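Local coordinates for outer membrane protein TP0453 (Treponema pallidum, PDB 3K8G) that is an outer-membrane-associated lipoprotein that might be involved in ligand transport and whose non-lipidated form increases the permeability of lipid vesicles, at residues 144-149 with 188-193. Residues are numbered along the deposited sequence; the frame is centred on the assembly and turned at random.
Sequences QLPPRF and AMELYL
Arg148 lays its extended side chain across the ring of Tyr192, the two running past each other in opposite directions. Chi1 (179°) sets CG anti to the backbone N, and the chain, extended from there to NE, runs over one face of the tyrosine ring: Arg148 CB packs against Tyr192 OH and CZ, Arg148 CD sits 3.6 Å above the ring centroid in a CH-pi contact, and the guanidinium comes to rest above Tyr192 CB. It is stacked on the ring with planes 12° apart; Arg148 CZ makes an off-centre cation-pi contact.

Tight packing continues at the hydroxyl end. Phe149 N and CB approach Tyr192 OH, and Pro146 CB presses on Glu190 CD at 3.6 Å. Tyr192 OH donates a short hydrogen bond, 2.5 Å, to Glu190 OE1, which lies at the ring edge, in its plane, and is met on its anti side, 16° out of the carboxylate plane.

In the fold, this is how the N-terminus of helix 147-153, predicted to be amphipathic, with Pro146 at the N-cap position, seats on one face of strand 189-196 in the U-shaped beta-half-barrel; Leu191 packs against Phe172 and Leu176 of helix 169-176.

The outer side is looser and wetter. A water accepts from Arg148 N at 3.0 Å and donates to Glu190 OE1 at 2.6 Å. Arg148, exposed overall, has its polar end held by a salt bridge from NE to Glu152, while NH2 hydrogen-bonds a 2-methyl-2,4-pentanediol molecule probably from the crystallisation liquor.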
loop_
_atom_site.group_PDB
_atom_site.type_symbol
_atom_site.label_atom_id
_atom_site.label_comp_id
_atom_site.label_asym_id
_atom_site.label_seq_id
_atom_site.Cartn_x
_atom_site.Cartn_y
_atom_site.Cartn_z
ATOM N N GLN A 144 -2.929 -14.579 -1.021
ATOM C CA GLN A 144 -1.716 -15.161 -1.589
ATOM C C GLN A 144 -0.821 -14.068 -2.142
ATOM O O GLN A 144 -1.267 -13.228 -2.924
ATOM C CB GLN A 144 -2.073 -16.126 -2.712
ATOM C CG GLN A 144 -2.983 -17.283 -2.296
ATOM C CD GLN A 144 -3.635 -17.918 -3.523
ATOM O OE1 GLN A 144 -4.341 -17.245 -4.273
ATOM N NE2 GLN A 144 -3.387 -19.201 -3.741
ATOM N N LEU A 145 0.427 -14.029 -1.687
ATOM C CA LEU A 145 1.333 -12.964 -2.064
ATOM C C LEU A 145 2.642 -13.565 -2.555
ATOM O O LEU A 145 3.005 -14.655 -2.132
ATOM C CB LEU A 145 1.651 -12.042 -0.866
ATOM C CG LEU A 145 0.707 -10.889 -0.439
ATOM C CD1 LEU A 145 0.372 -9.942 -1.643
ATOM C CD2 LEU A 145 -0.541 -11.419 0.179
ATOM N N PRO A 146 3.378 -12.829 -3.422
ATOM C CA PRO A 146 4.601 -13.447 -3.951
ATOM C C PRO A 146 5.713 -13.504 -2.892
ATOM O O PRO A 146 5.651 -12.789 -1.914
ATOM C CB PRO A 146 5.014 -12.544 -5.115
ATOM C CG PRO A 146 4.295 -11.279 -4.951
ATOM C CD PRO A 146 3.047 -11.538 -4.079
ATOM N N PRO A 147 6.715 -14.381 -3.090
ATOM C CA PRO A 147 7.700 -14.596 -2.034
ATOM C C PRO A 147 8.467 -13.370 -1.549
ATOM O O PRO A 147 8.674 -13.246 -0.349
ATOM C CB PRO A 147 8.654 -15.628 -2.632
ATOM C CG PRO A 147 7.869 -16.297 -3.701
ATOM C CD PRO A 147 6.945 -15.255 -4.256
ATOM N N ARG A 148 8.913 -12.477 -2.439
ATOM C CA ARG A 148 9.678 -11.306 -1.950
ATOM C C ARG A 148 8.772 -10.321 -1.205
ATOM O O ARG A 148 9.178 -9.668 -0.249
ATOM C CB ARG A 148 10.423 -10.584 -3.107
ATOM C CG ARG A 148 11.184 -9.375 -2.623
ATOM C CD ARG A 148 12.069 -8.749 -3.701
ATOM N NE ARG A 148 12.804 -7.642 -3.119
ATOM C CZ ARG A 148 13.589 -6.840 -3.832
ATOM N NH1 ARG A 148 13.722 -7.038 -5.138
ATOM N NH2 ARG A 148 14.208 -5.841 -3.240
ATOM N N PHE A 149 7.533 -10.209 -1.653
ATOM C CA PHE A 149 6.582 -9.358 -0.922
ATOM C C PHE A 149 6.419 -9.896 0.530
ATOM O O PHE A 149 6.529 -9.140 1.529
ATOM C CB PHE A 149 5.244 -9.320 -1.670
ATOM C CG PHE A 149 4.248 -8.344 -1.068
ATOM C CD1 PHE A 149 4.018 -7.116 -1.692
ATOM C CD2 PHE A 149 3.567 -8.666 0.114
ATOM C CE1 PHE A 149 3.080 -6.204 -1.153
ATOM C CE2 PHE A 149 2.655 -7.766 0.691
ATOM C CZ PHE A 149 2.407 -6.524 0.052
ATOM N N ALA A 188 0.051 -9.980 -13.597
ATOM C CA ALA A 188 0.390 -9.412 -12.311
ATOM C C ALA A 188 1.773 -8.768 -12.334
ATOM O O ALA A 188 2.663 -9.212 -13.084
ATOM C CB ALA A 188 0.314 -10.508 -11.268
ATOM N N MET A 189 1.943 -7.712 -11.537
ATOM C CA MET A 189 3.207 -7.043 -11.430
ATOM C C MET A 189 3.653 -7.085 -9.974
ATOM O O MET A 189 2.856 -6.791 -9.080
ATOM C CB MET A 189 3.114 -5.571 -11.884
ATOM C CG MET A 189 4.388 -4.725 -11.558
ATOM S SD MET A 189 4.259 -2.915 -11.865
ATOM C CE MET A 189 3.986 -2.941 -13.605
ATOM N N GLU A 190 4.927 -7.411 -9.746
ATOM C CA GLU A 190 5.551 -7.213 -8.416
ATOM C C GLU A 190 6.455 -5.983 -8.566
ATOM O O GLU A 190 7.175 -5.878 -9.553
ATOM C CB GLU A 190 6.474 -8.390 -8.104
ATOM C CG GLU A 190 5.806 -9.712 -7.869
ATOM C CD GLU A 190 6.857 -10.801 -7.613
ATOM O OE1 GLU A 190 7.684 -10.633 -6.717
ATOM O OE2 GLU A 190 6.827 -11.830 -8.300
ATOM N N LEU A 191 6.464 -5.097 -7.580
ATOM C CA LEU A 191 7.251 -3.871 -7.666
ATOM C C LEU A 191 7.897 -3.591 -6.336
ATOM O O LEU A 191 7.193 -3.530 -5.312
ATOM C CB LEU A 191 6.328 -2.694 -8.055
ATOM C CG LEU A 191 6.882 -1.279 -8.073
ATOM C CD1 LEU A 191 7.995 -1.179 -9.143
ATOM C CD2 LEU A 191 5.746 -0.289 -8.336
ATOM N N TYR A 192 9.220 -3.369 -6.343
ATOM C CA TYR A 192 10.004 -3.161 -5.095
ATOM C C TYR A 192 10.835 -1.897 -5.273
ATOM O O TYR A 192 11.570 -1.798 -6.271
ATOM C CB TYR A 192 10.903 -4.388 -4.806
ATOM C CG TYR A 192 10.063 -5.650 -4.784
ATOM C CD1 TYR A 192 9.287 -5.966 -3.658
ATOM C CD2 TYR A 192 10.008 -6.501 -5.893
ATOM C CE1 TYR A 192 8.463 -7.131 -3.647
ATOM C CE2 TYR A 192 9.178 -7.667 -5.880
ATOM C CZ TYR A 192 8.420 -7.944 -4.746
ATOM O OH TYR A 192 7.594 -9.078 -4.720
ATOM N N LEU A 193 10.661 -0.932 -4.360
ATOM C CA LEU A 193 11.261 0.411 -4.499
ATOM C C LEU A 193 12.075 0.774 -3.279
ATOM O O LEU A 193 11.742 0.370 -2.158
ATOM C CB LEU A 193 10.185 1.490 -4.738
ATOM C CG LEU A 193 9.047 1.166 -5.732
ATOM C CD1 LEU A 193 7.758 0.728 -5.031
ATOM C CD2 LEU A 193 8.738 2.337 -6.701
HETATM O O HOH W 1 8.679 -12.712 -5.469
#